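Local structure of fructokinase (Vibrio cholerae serotype O1, 5F11) at residues D16-V21 against L276-D281; V29-D34 against T98-V103; P173-E178 against E204-F209; G299-T304 against A316-F321. The protein phosphorylates fructose with ATP as a sugar kinase of the PfkB (ribokinase-like) family. All coordinates share one frame; numbering follows the deposited sequence.

Interaction 1 of 4, residues D16-V21 against L276-D281; sequences DSMSRV and LSVAQD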
# COMPACT_ATOMS: atom_id res chain seq x y z
N ASP A 16 -39.74 -0.76 -21.95
CA ASP A 16 -38.40 -1.31 -21.94
C ASP A 16 -37.39 -0.34 -21.30
O ASP A 16 -36.48 0.16 -21.97
CB ASP A 16 -37.95 -1.70 -23.35
CG ASP A 16 -38.02 -0.54 -24.35
OD1 ASP A 16 -39.09 0.11 -24.45
OD2 ASP A 16 -37.01 -0.27 -25.03
N SER A 17 -37.55 -0.11 -20.00
CA SER A 17 -36.80 0.93 -19.31
C SER A 17 -35.43 0.49 -18.77
O SER A 17 -35.27 -0.65 -18.33
CB SER A 17 -37.64 1.52 -18.16
OG SER A 17 -38.94 1.89 -18.60
N MET A 18 -34.46 1.41 -18.82
CA MET A 18 -33.13 1.22 -18.23
C MET A 18 -32.30 2.51 -18.25
O MET A 18 -31.71 2.88 -19.27
CB MET A 18 -32.37 0.09 -18.93
CG MET A 18 -31.00 -0.21 -18.32
SD MET A 18 -30.34 -1.81 -18.83
CE MET A 18 -30.80 -1.84 -20.56
N SER A 19 -32.24 3.20 -17.12
CA SER A 19 -31.47 4.44 -17.02
C SER A 19 -30.02 4.19 -16.61
O SER A 19 -29.71 3.18 -16.00
CB SER A 19 -32.12 5.40 -16.01
OG SER A 19 -33.43 4.99 -15.67
N ARG A 20 -29.14 5.12 -16.93
CA ARG A 20 -27.75 4.98 -16.51
C ARG A 20 -27.61 5.28 -15.04
O ARG A 20 -28.27 6.20 -14.53
CB ARG A 20 -26.82 5.89 -17.31
CG ARG A 20 -25.34 5.66 -17.02
CD ARG A 20 -24.50 5.78 -18.28
NE ARG A 20 -24.52 7.13 -18.81
CZ ARG A 20 -24.29 7.44 -20.08
NH1 ARG A 20 -24.03 6.48 -20.95
NH2 ARG A 20 -24.33 8.72 -20.47
N VAL A 21 -26.79 4.50 -14.35
CA VAL A 21 -26.45 4.73 -12.96
C VAL A 21 -24.96 5.06 -12.90
O VAL A 21 -24.12 4.21 -13.20
CB VAL A 21 -26.76 3.50 -12.09
CG1 VAL A 21 -26.56 3.79 -10.63
CG2 VAL A 21 -28.17 3.01 -12.36
N LEU A 276 -34.45 -0.23 -9.29
CA LEU A 276 -35.01 1.12 -9.41
C LEU A 276 -34.68 1.72 -10.78
O LEU A 276 -35.49 2.43 -11.37
CB LEU A 276 -34.50 2.04 -8.28
CG LEU A 276 -34.79 1.65 -6.81
CD1 LEU A 276 -34.25 2.71 -5.85
CD2 LEU A 276 -36.27 1.37 -6.51
N SER A 277 -33.51 1.39 -11.30
CA SER A 277 -33.03 1.96 -12.55
C SER A 277 -33.78 1.44 -13.77
O SER A 277 -33.81 2.11 -14.80
CB SER A 277 -31.55 1.68 -12.75
OG SER A 277 -31.39 0.37 -13.26
N VAL A 278 -34.35 0.24 -13.67
CA VAL A 278 -35.15 -0.32 -14.77
C VAL A 278 -36.65 -0.17 -14.54
O VAL A 278 -37.44 -0.79 -15.25
CB VAL A 278 -34.85 -1.82 -15.03
CG1 VAL A 278 -33.39 -2.03 -15.43
CG2 VAL A 278 -35.21 -2.67 -13.81
N ALA A 279 -37.05 0.62 -13.56
CA ALA A 279 -38.46 0.71 -13.22
C ALA A 279 -39.18 1.80 -14.00
O ALA A 279 -38.58 2.81 -14.39
CB ALA A 279 -38.65 0.93 -11.73
N GLN A 280 -40.48 1.59 -14.22
CA GLN A 280 -41.33 2.59 -14.83
C GLN A 280 -41.35 3.77 -13.89
O GLN A 280 -41.13 4.92 -14.30
CB GLN A 280 -42.75 2.05 -15.01
CG GLN A 280 -43.70 3.02 -15.71
CD GLN A 280 -43.25 3.35 -17.13
OE1 GLN A 280 -42.48 4.30 -17.34
NE2 GLN A 280 -43.72 2.58 -18.10
N ASP A 281 -41.59 3.48 -12.62
CA ASP A 281 -41.61 4.51 -11.59
C ASP A 281 -41.03 3.97 -10.29
O ASP A 281 -41.68 3.21 -9.57
CB ASP A 281 -43.04 5.00 -11.35
CG ASP A 281 -43.11 6.15 -10.37
OD1 ASP A 281 -44.23 6.53 -9.99
OD2 ASP A 281 -42.05 6.67 -9.97
O HOH W 1 -29.09 0.20 -15.16
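Ser19 and Ser277 carry the tight end of this contact, and one carbonyl is the focus of it. Ser277 O, at the end of helix 264-277, takes two bonds from the same residue: the backbone Ser19 N at 3.0 Å, almost straight with 176° at the hydrogen, and the hydroxyl Ser19 OG, also at 3.0 Å. The hydroxyl lies in the carbonyl plane on a lone pair, while the amide comes in tilted out of it, so this helix-end oxygen is gripped from two directions. Just beyond, the methyl Val21 CG2 packs on Ser277 CB at 3.7 Å; with CG1 anti to the backbone N (chi1 -173°), it is the CG2 branch of Val21 that is turned to this neighbour. Ser277 OG spends its own bond on Tyr274 O one turn back in the helix, yet still accepts from a water at 3.0 Å that also donates to Ser19 O, a second, wet link between the same two residues.

Toward the chain start the fit slackens. Val278 CB rests against Ser17 O at 3.5 Å, and Met18 runs alongside Val278, pointing the same way, with CG 4.2 Å from Val278 CG1 before its bent end leads away from the 276-281 segment. At the outer end Ser17 CB lies on Val278 O, while Ser17 OG and Gln280 OE1 barely approach each other.

The contact thus ties the residues leading into strand 21-24 to the C-terminal end of helix 264-277. Around it, Trp138 of strand 138-142 touches both Val21 and Leu276, Arg60 lies against Met18, and helix 285-301 packs on Leu276 and Ala279.

Interaction 2 of 4, residues V29-D34 against T98-V103; sequences VDLIPD and TSTVVV. With FRU (beta-D-fructofuranose), chain B.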
# COMPACT_ATOMS: atom_id res chain seq x y z
N VAL A 29 -7.65 -1.92 -4.50
CA VAL A 29 -7.18 -3.29 -4.46
C VAL A 29 -7.21 -3.77 -3.02
O VAL A 29 -6.53 -3.21 -2.15
CB VAL A 29 -5.77 -3.42 -5.04
CG1 VAL A 29 -5.30 -4.86 -4.94
CG2 VAL A 29 -5.75 -2.96 -6.47
N ASP A 30 -8.03 -4.80 -2.78
CA ASP A 30 -8.17 -5.41 -1.47
C ASP A 30 -7.22 -6.59 -1.28
O ASP A 30 -7.33 -7.61 -1.96
CB ASP A 30 -9.60 -5.90 -1.27
CG ASP A 30 -10.59 -4.77 -1.11
OD1 ASP A 30 -10.22 -3.71 -0.56
OD2 ASP A 30 -11.75 -4.95 -1.55
N LEU A 31 -6.29 -6.44 -0.36
CA LEU A 31 -5.38 -7.51 0.02
C LEU A 31 -6.08 -8.31 1.10
O LEU A 31 -6.38 -7.79 2.18
CB LEU A 31 -4.06 -6.93 0.53
CG LEU A 31 -2.93 -6.61 -0.46
CD1 LEU A 31 -3.37 -6.66 -1.91
CD2 LEU A 31 -2.30 -5.27 -0.15
N ILE A 32 -6.35 -9.58 0.81
CA ILE A 32 -7.15 -10.41 1.71
C ILE A 32 -6.39 -11.68 2.03
O ILE A 32 -5.92 -12.37 1.13
CB ILE A 32 -8.53 -10.71 1.07
CG1 ILE A 32 -9.20 -9.40 0.63
CG2 ILE A 32 -9.42 -11.51 2.02
CD1 ILE A 32 -10.59 -9.55 0.05
N PRO A 33 -6.23 -11.98 3.33
CA PRO A 33 -5.48 -13.14 3.83
C PRO A 33 -5.95 -14.45 3.21
O PRO A 33 -7.15 -14.66 3.07
CB PRO A 33 -5.79 -13.14 5.33
CG PRO A 33 -6.09 -11.75 5.65
CD PRO A 33 -6.80 -11.20 4.45
N ASP A 34 -5.01 -15.31 2.83
CA ASP A 34 -5.37 -16.60 2.27
C ASP A 34 -4.40 -17.70 2.68
O ASP A 34 -4.51 -18.22 3.79
CB ASP A 34 -5.47 -16.52 0.74
CG ASP A 34 -6.39 -17.58 0.17
OD1 ASP A 34 -6.03 -18.18 -0.86
OD2 ASP A 34 -7.48 -17.80 0.75
N THR A 98 -2.91 4.48 -6.25
CA THR A 98 -4.21 3.81 -6.18
C THR A 98 -4.42 3.31 -4.75
O THR A 98 -3.47 2.88 -4.10
CB THR A 98 -4.29 2.61 -7.16
OG1 THR A 98 -4.00 3.06 -8.49
CG2 THR A 98 -5.68 1.97 -7.15
N SER A 99 -5.66 3.39 -4.26
CA SER A 99 -6.00 2.94 -2.91
C SER A 99 -5.66 1.45 -2.73
O SER A 99 -5.89 0.63 -3.63
CB SER A 99 -7.48 3.22 -2.61
OG SER A 99 -7.83 2.95 -1.27
N THR A 100 -5.10 1.12 -1.57
CA THR A 100 -4.67 -0.24 -1.26
C THR A 100 -5.04 -0.59 0.18
O THR A 100 -4.56 0.04 1.13
CB THR A 100 -3.14 -0.37 -1.40
OG1 THR A 100 -2.75 -0.05 -2.74
CG2 THR A 100 -2.68 -1.79 -1.03
N VAL A 101 -5.90 -1.59 0.35
CA VAL A 101 -6.43 -1.91 1.67
C VAL A 101 -6.14 -3.35 2.09
O VAL A 101 -6.32 -4.30 1.32
CB VAL A 101 -7.96 -1.63 1.76
CG1 VAL A 101 -8.47 -1.81 3.18
CG2 VAL A 101 -8.29 -0.23 1.27
N VAL A 102 -5.69 -3.50 3.33
CA VAL A 102 -5.45 -4.80 3.94
C VAL A 102 -6.67 -5.22 4.75
O VAL A 102 -7.11 -4.49 5.64
CB VAL A 102 -4.22 -4.75 4.88
CG1 VAL A 102 -3.82 -6.15 5.30
CG2 VAL A 102 -3.05 -4.06 4.21
N VAL A 103 -7.21 -6.40 4.47
CA VAL A 103 -8.36 -6.90 5.22
C VAL A 103 -7.99 -7.84 6.38
O VAL A 103 -7.17 -8.73 6.25
CB VAL A 103 -9.39 -7.60 4.28
CG1 VAL A 103 -10.64 -7.97 5.05
CG2 VAL A 103 -9.74 -6.70 3.13
C1 FRU B . -13.37 1.01 0.91
C2 FRU B . -13.67 -0.42 1.22
C3 FRU B . -13.04 -1.31 0.20
C4 FRU B . -13.96 -2.45 0.17
C5 FRU B . -15.26 -1.74 0.27
C6 FRU B . -16.28 -2.70 0.77
O1 FRU B . -13.90 1.41 -0.30
O2 FRU B . -13.19 -0.67 2.50
O3 FRU B . -11.76 -1.70 0.54
O4 FRU B . -13.87 -3.17 -0.99
O5 FRU B . -15.06 -0.67 1.15
O6 FRU B . -17.45 -2.07 1.16
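Asp30 and Val101 stand opposite each other on the sugar-facing side of two parallel strands, while Leu31 and Thr100 meet on the reverse side. The carboxylate of Asp30 straddles two neighbouring hydroxyls of the bound fructose: O3 donates to Asp30 OD1 and O4 to Asp30 OD2, each bond 2.8 Å long. Its chi1 of -70° sets CG anti to the carbonyl carbon, which carries the group out to the sugar, and Val101 CB flanks Asp30 OD1 at 3.8 Å. Val101 CG2 also faces the fructose O3, so a methyl shares the space beside the polar grip.

On the other face Leu31 lies slantwise across Thr100, with CD2 on the methyl CG2 of Thr100 at 3.6 Å. Back on the Asp30 side, Ile32 and Val103 run side by side in the same direction, Ile32 CG1 touching Val103 CG2 at 3.7 Å.

The backbone ladder fixes these pairings. Leu31 uses both its polar backbone atoms, giving its N to Val101 O (2.7 Å) and taking Val103 N on its O (2.8 Å); Val29 does likewise with Ser99 O and Val101 N. Pro33, lacking an amide hydrogen, ends the run by laying its CD near Val103 O.

Strands 38-44 and 113-115 extend the sheet on its two flanks, and Leu31 packs on Leu31 of the second subunit. A small four-stranded sheet with substrate-binding residues on one face and a partner subunit on the other matches the lid of ribokinase-like sugar kinases; its pairing with the second subunit is consistent with the beta-clasp of ribokinase.

Interaction 3 of 4, residues P173-E178 against E204-F209; sequences PNLREE and EEELQF. With FRU (beta-D-fructofuranose), chain B.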
# COMPACT_ATOMS: atom_id res chain seq x y z
N PRO A 173 -23.54 6.08 3.48
CA PRO A 173 -22.40 6.50 4.30
C PRO A 173 -21.21 5.58 4.10
O PRO A 173 -20.16 6.08 3.70
CB PRO A 173 -22.96 6.41 5.72
CG PRO A 173 -24.41 6.78 5.55
CD PRO A 173 -24.82 6.20 4.21
N ASN A 174 -21.38 4.26 4.30
CA ASN A 174 -20.29 3.30 4.13
C ASN A 174 -18.99 3.80 4.78
O ASN A 174 -17.97 3.99 4.11
CB ASN A 174 -20.07 3.03 2.63
CG ASN A 174 -19.18 1.83 2.37
OD1 ASN A 174 -19.52 0.68 2.71
ND2 ASN A 174 -18.01 2.07 1.78
N LEU A 175 -19.06 4.02 6.09
CA LEU A 175 -18.05 4.80 6.82
C LEU A 175 -16.70 4.11 6.96
O LEU A 175 -16.63 2.94 7.32
CB LEU A 175 -18.57 5.15 8.22
CG LEU A 175 -19.85 5.98 8.38
CD1 LEU A 175 -20.07 6.35 9.85
CD2 LEU A 175 -19.81 7.23 7.49
N ARG A 176 -15.63 4.87 6.67
CA ARG A 176 -14.26 4.43 6.91
C ARG A 176 -13.47 5.61 7.46
O ARG A 176 -12.83 6.36 6.72
CB ARG A 176 -13.58 3.92 5.64
CG ARG A 176 -14.39 2.89 4.86
CD ARG A 176 -14.41 1.52 5.51
NE ARG A 176 -15.00 0.56 4.58
CZ ARG A 176 -16.29 0.22 4.57
NH1 ARG A 176 -17.11 0.72 5.48
NH2 ARG A 176 -16.74 -0.63 3.66
N GLU A 177 -13.52 5.75 8.78
CA GLU A 177 -13.05 6.95 9.47
C GLU A 177 -11.58 7.34 9.27
O GLU A 177 -11.26 8.53 9.18
CB GLU A 177 -13.34 6.82 10.95
CG GLU A 177 -13.01 8.05 11.72
CD GLU A 177 -13.19 7.84 13.18
OE1 GLU A 177 -12.17 7.73 13.87
OE2 GLU A 177 -14.36 7.78 13.62
N GLU A 178 -10.68 6.36 9.21
CA GLU A 178 -9.25 6.64 9.15
C GLU A 178 -8.83 7.34 7.86
O GLU A 178 -7.71 7.83 7.75
CB GLU A 178 -8.43 5.36 9.35
CG GLU A 178 -8.47 4.40 8.17
CD GLU A 178 -7.62 3.16 8.38
OE1 GLU A 178 -6.44 3.17 7.98
OE2 GLU A 178 -8.14 2.17 8.95
N GLU A 204 -27.65 -0.33 10.65
CA GLU A 204 -28.27 0.04 11.91
C GLU A 204 -27.28 0.78 12.81
O GLU A 204 -27.67 1.68 13.56
CB GLU A 204 -28.80 -1.20 12.62
CG GLU A 204 -28.30 -2.51 12.02
CD GLU A 204 -28.89 -3.73 12.69
OE1 GLU A 204 -30.01 -3.62 13.24
OE2 GLU A 204 -28.24 -4.80 12.68
N GLU A 205 -26.00 0.42 12.73
CA GLU A 205 -24.97 1.04 13.55
C GLU A 205 -24.68 2.46 13.08
O GLU A 205 -24.66 3.39 13.89
CB GLU A 205 -23.68 0.21 13.54
CG GLU A 205 -23.74 -1.10 14.32
CD GLU A 205 -24.58 -2.20 13.65
OE1 GLU A 205 -24.57 -3.34 14.17
OE2 GLU A 205 -25.25 -1.94 12.63
N GLU A 206 -24.47 2.64 11.78
CA GLU A 206 -24.15 3.95 11.22
C GLU A 206 -25.24 4.99 11.49
O GLU A 206 -24.93 6.12 11.86
CB GLU A 206 -23.86 3.86 9.71
CG GLU A 206 -22.58 3.11 9.35
CD GLU A 206 -22.57 2.64 7.91
OE1 GLU A 206 -21.46 2.44 7.38
OE2 GLU A 206 -23.65 2.47 7.30
N LEU A 207 -26.50 4.59 11.30
CA LEU A 207 -27.64 5.47 11.60
C LEU A 207 -27.63 5.97 13.04
O LEU A 207 -27.79 7.16 13.30
CB LEU A 207 -28.96 4.75 11.33
CG LEU A 207 -30.22 5.52 11.71
CD1 LEU A 207 -30.22 6.89 11.01
CD2 LEU A 207 -31.47 4.74 11.36
N GLN A 208 -27.46 5.05 13.98
CA GLN A 208 -27.40 5.43 15.38
C GLN A 208 -26.25 6.41 15.55
O GLN A 208 -26.45 7.53 16.02
CB GLN A 208 -27.21 4.20 16.27
CG GLN A 208 -28.40 3.26 16.28
CD GLN A 208 -28.37 2.29 17.46
OE1 GLN A 208 -27.36 2.18 18.16
NE2 GLN A 208 -29.48 1.60 17.68
N PHE A 209 -25.07 5.99 15.12
CA PHE A 209 -23.84 6.75 15.28
C PHE A 209 -23.95 8.17 14.73
O PHE A 209 -23.48 9.13 15.35
CB PHE A 209 -22.66 6.00 14.64
CG PHE A 209 -21.36 6.75 14.67
CD1 PHE A 209 -20.88 7.37 13.54
CD2 PHE A 209 -20.62 6.83 15.84
CE1 PHE A 209 -19.68 8.06 13.57
CE2 PHE A 209 -19.42 7.52 15.88
CZ PHE A 209 -18.95 8.13 14.74
C1 FRU B . -13.37 1.01 0.91
C2 FRU B . -13.67 -0.42 1.22
C3 FRU B . -13.04 -1.31 0.20
C4 FRU B . -13.96 -2.45 0.17
C5 FRU B . -15.26 -1.74 0.27
C6 FRU B . -16.28 -2.70 0.77
O1 FRU B . -13.90 1.41 -0.30
O2 FRU B . -13.19 -0.67 2.50
O3 FRU B . -11.76 -1.70 0.54
O4 FRU B . -13.87 -3.17 -0.99
O5 FRU B . -15.06 -0.67 1.15
O6 FRU B . -17.45 -2.07 1.16
O HOH W 2 -21.02 -0.32 5.57
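Leu175 and Glu206 make the closest backbone approach, with CA atoms 7.6 Å apart, where the loop after strand 168-172 passes the first turn of helix 204-211 and takes Asn174 through a left-handed conformation. Glu206 bridges the gap with its side chain: extended beyond CG, it brings OE1 to Leu175 N at 3.1 Å, a nearly straight bond (167°) that meets the carboxylate from above its plane. The other oxygen, OE2, accepts from Ser203 N just before the helix, so both ends of the carboxylate are held by backbone amides and its rotation is fixed.

Leucine and glutamate slide past each other in opposite directions, with Leu175 CG against Glu206 CG at 4.1 Å. Next to them Leu175 CD1 approaches Phe209 CD1 obliquely at 3.9 Å, an apolar patch on the more open side.

Behind this sits the substrate end. Arg176 bends back at chi2 (-74°), and its NH1 donates to Leu175 O at 2.9 Å, a partner lying in the guanidinium plane. NE then meets fructose O2 at 3.0 Å almost in line, and NH2 reaches fructose O5. Asn174 ND2 rests over one guanidinium face near its rim; Asn174 is a calcium-binding residue of this protein. The opposite charges of Glu206 OE1 and Arg176 NH1 stay 5.0 Å apart, not in contact.

Leu186 and Val190 of helix 186-194 close over Leu175, Phe202 of strand 199-203 backs Pro173, and Phe113 and Phe115 of strand 113-115 flank Arg176 from the lid.

Interaction 4 of 4, residues G299-T304 against A316-F321; sequences GALATT and AALYAF. With NA (sodium ion), chain C.
The ring of Phe321 has Leu301 CD2 over one face, 3.9 Å from the ring centroid and 23° off the normal, a CH-pi contact displaced toward the CD1 side of the ring. Ala300 CB touches the far end of the ring obliquely, 4.0 Å from Phe321 CZ. Lys254 adds a cation-pi contact to the same ring, and also donates to Phe321 O. Chi1 of 174°, with CG anti to the backbone N, swings the ring away from its own helix and onto the end of helix 285-301.

Leu301 works with both methyls. While CD2 lies on the ring, CD1 fits against the shank of Phe321, 3.9 Å from its CB, and against Leu318 CA at 4.0 Å. Leu318 CD1 comes to 4.2 Å of Leu301 CD1. No hydrogen bond crosses the contact; it is apolar throughout, a leucine between a ring and a helix backbone near the surface.

The end of segment 299-304 keeps its polar atoms busy locally. Ala300 O takes both Thr303 N and Thr303 OG1, the hydroxyl at 3.0 Å in the carbonyl plane, and Leu301 O is gripped likewise by Thr304 N and Thr304 OG1. Ala302 O instead binds a sodium ion at 2.7 Å.

Gln305 O and Gly307 O complete the protein ligands seen on the sodium, while Thr303 packs on the ADP-binding Val256. A cation held by backbone carbonyls near the end of helix 285-301, beside the nucleotide pocket, is consistent with the monovalent cation site of ribokinase-like kinases.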
# COMPACT_ATOMS: atom_id res chain seq x y z
N GLY A 299 -26.98 -9.32 -1.38
CA GLY A 299 -26.16 -9.22 -0.18
C GLY A 299 -25.86 -10.57 0.45
O GLY A 299 -24.78 -10.77 1.02
N ALA A 300 -26.80 -11.50 0.38
CA ALA A 300 -26.55 -12.84 0.91
C ALA A 300 -25.57 -13.59 0.02
O ALA A 300 -24.56 -14.13 0.50
CB ALA A 300 -27.85 -13.61 1.05
N LEU A 301 -25.85 -13.60 -1.28
CA LEU A 301 -25.04 -14.35 -2.24
C LEU A 301 -23.60 -13.84 -2.32
O LEU A 301 -22.67 -14.62 -2.49
CB LEU A 301 -25.68 -14.34 -3.64
CG LEU A 301 -26.96 -15.19 -3.79
CD1 LEU A 301 -27.46 -15.18 -5.22
CD2 LEU A 301 -26.73 -16.63 -3.32
N ALA A 302 -23.43 -12.53 -2.16
CA ALA A 302 -22.11 -11.90 -2.27
C ALA A 302 -21.11 -12.39 -1.22
O ALA A 302 -19.90 -12.23 -1.39
CB ALA A 302 -22.24 -10.39 -2.20
N THR A 303 -21.62 -12.97 -0.14
CA THR A 303 -20.76 -13.41 0.95
C THR A 303 -20.21 -14.84 0.80
O THR A 303 -19.50 -15.32 1.68
CB THR A 303 -21.46 -13.26 2.32
OG1 THR A 303 -22.40 -14.33 2.51
CG2 THR A 303 -22.19 -11.94 2.41
N THR A 304 -20.52 -15.50 -0.31
CA THR A 304 -20.12 -16.90 -0.49
C THR A 304 -18.70 -17.10 -1.02
O THR A 304 -18.21 -18.23 -1.02
CB THR A 304 -21.07 -17.63 -1.42
OG1 THR A 304 -21.27 -16.85 -2.60
CG2 THR A 304 -22.41 -17.86 -0.72
N ALA A 316 -29.56 -15.13 -13.34
CA ALA A 316 -29.84 -16.57 -13.28
C ALA A 316 -29.59 -17.13 -11.88
O ALA A 316 -30.45 -17.80 -11.31
CB ALA A 316 -29.00 -17.32 -14.32
N ALA A 317 -28.41 -16.84 -11.33
CA ALA A 317 -28.10 -17.20 -9.95
C ALA A 317 -29.13 -16.64 -8.97
O ALA A 317 -29.69 -17.39 -8.17
CB ALA A 317 -26.69 -16.72 -9.57
N LEU A 318 -29.38 -15.33 -9.04
CA LEU A 318 -30.25 -14.65 -8.07
C LEU A 318 -31.67 -15.22 -8.00
O LEU A 318 -32.17 -15.50 -6.92
CB LEU A 318 -30.31 -13.15 -8.34
CG LEU A 318 -31.14 -12.37 -7.32
CD1 LEU A 318 -30.48 -12.38 -5.93
CD2 LEU A 318 -31.38 -10.96 -7.78
N TYR A 319 -32.32 -15.40 -9.15
CA TYR A 319 -33.68 -15.93 -9.19
C TYR A 319 -33.77 -17.33 -8.59
O TYR A 319 -34.70 -17.64 -7.84
CB TYR A 319 -34.21 -15.96 -10.63
CG TYR A 319 -34.77 -14.66 -11.15
CD1 TYR A 319 -36.07 -14.27 -10.85
CD2 TYR A 319 -34.01 -13.84 -11.98
CE1 TYR A 319 -36.60 -13.09 -11.36
CE2 TYR A 319 -34.53 -12.65 -12.49
CZ TYR A 319 -35.82 -12.28 -12.17
OH TYR A 319 -36.32 -11.09 -12.68
N ALA A 320 -32.80 -18.18 -8.92
CA ALA A 320 -32.72 -19.53 -8.38
C ALA A 320 -32.57 -19.54 -6.86
O ALA A 320 -33.10 -20.42 -6.18
CB ALA A 320 -31.59 -20.29 -9.03
N PHE A 321 -31.84 -18.55 -6.34
CA PHE A 321 -31.68 -18.40 -4.89
C PHE A 321 -32.96 -17.90 -4.21
O PHE A 321 -33.24 -18.27 -3.07
CB PHE A 321 -30.53 -17.45 -4.56
CG PHE A 321 -30.40 -17.15 -3.08
CD1 PHE A 321 -29.88 -18.09 -2.21
CD2 PHE A 321 -30.79 -15.92 -2.58
CE1 PHE A 321 -29.77 -17.82 -0.86
CE2 PHE A 321 -30.67 -15.63 -1.22
CZ PHE A 321 -30.16 -16.58 -0.36
NA NA C . -17.42 -11.29 -0.97

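How the interactions relate
Interactions 2 and 3 each supply part of the fructose site (Asp30, Arg176). They come one after the other along the chain, with centres about 20 Å apart, and approach the sugar from the lid sheet and from the loop after strand 168-172 of the large sheet. Interaction 1 joins the start of the modelled chain to the end of helix 264-277, so that interactions 2 and 3 fall between its segments in sequence; it lies across the chain's centre from both, its centre about 33 Å and 29 Å from theirs. Interaction 4 comes last, its centre about 22 Å from that of interaction 1, and packs helix 315-322 on helix 285-301, the next helix after 264-277.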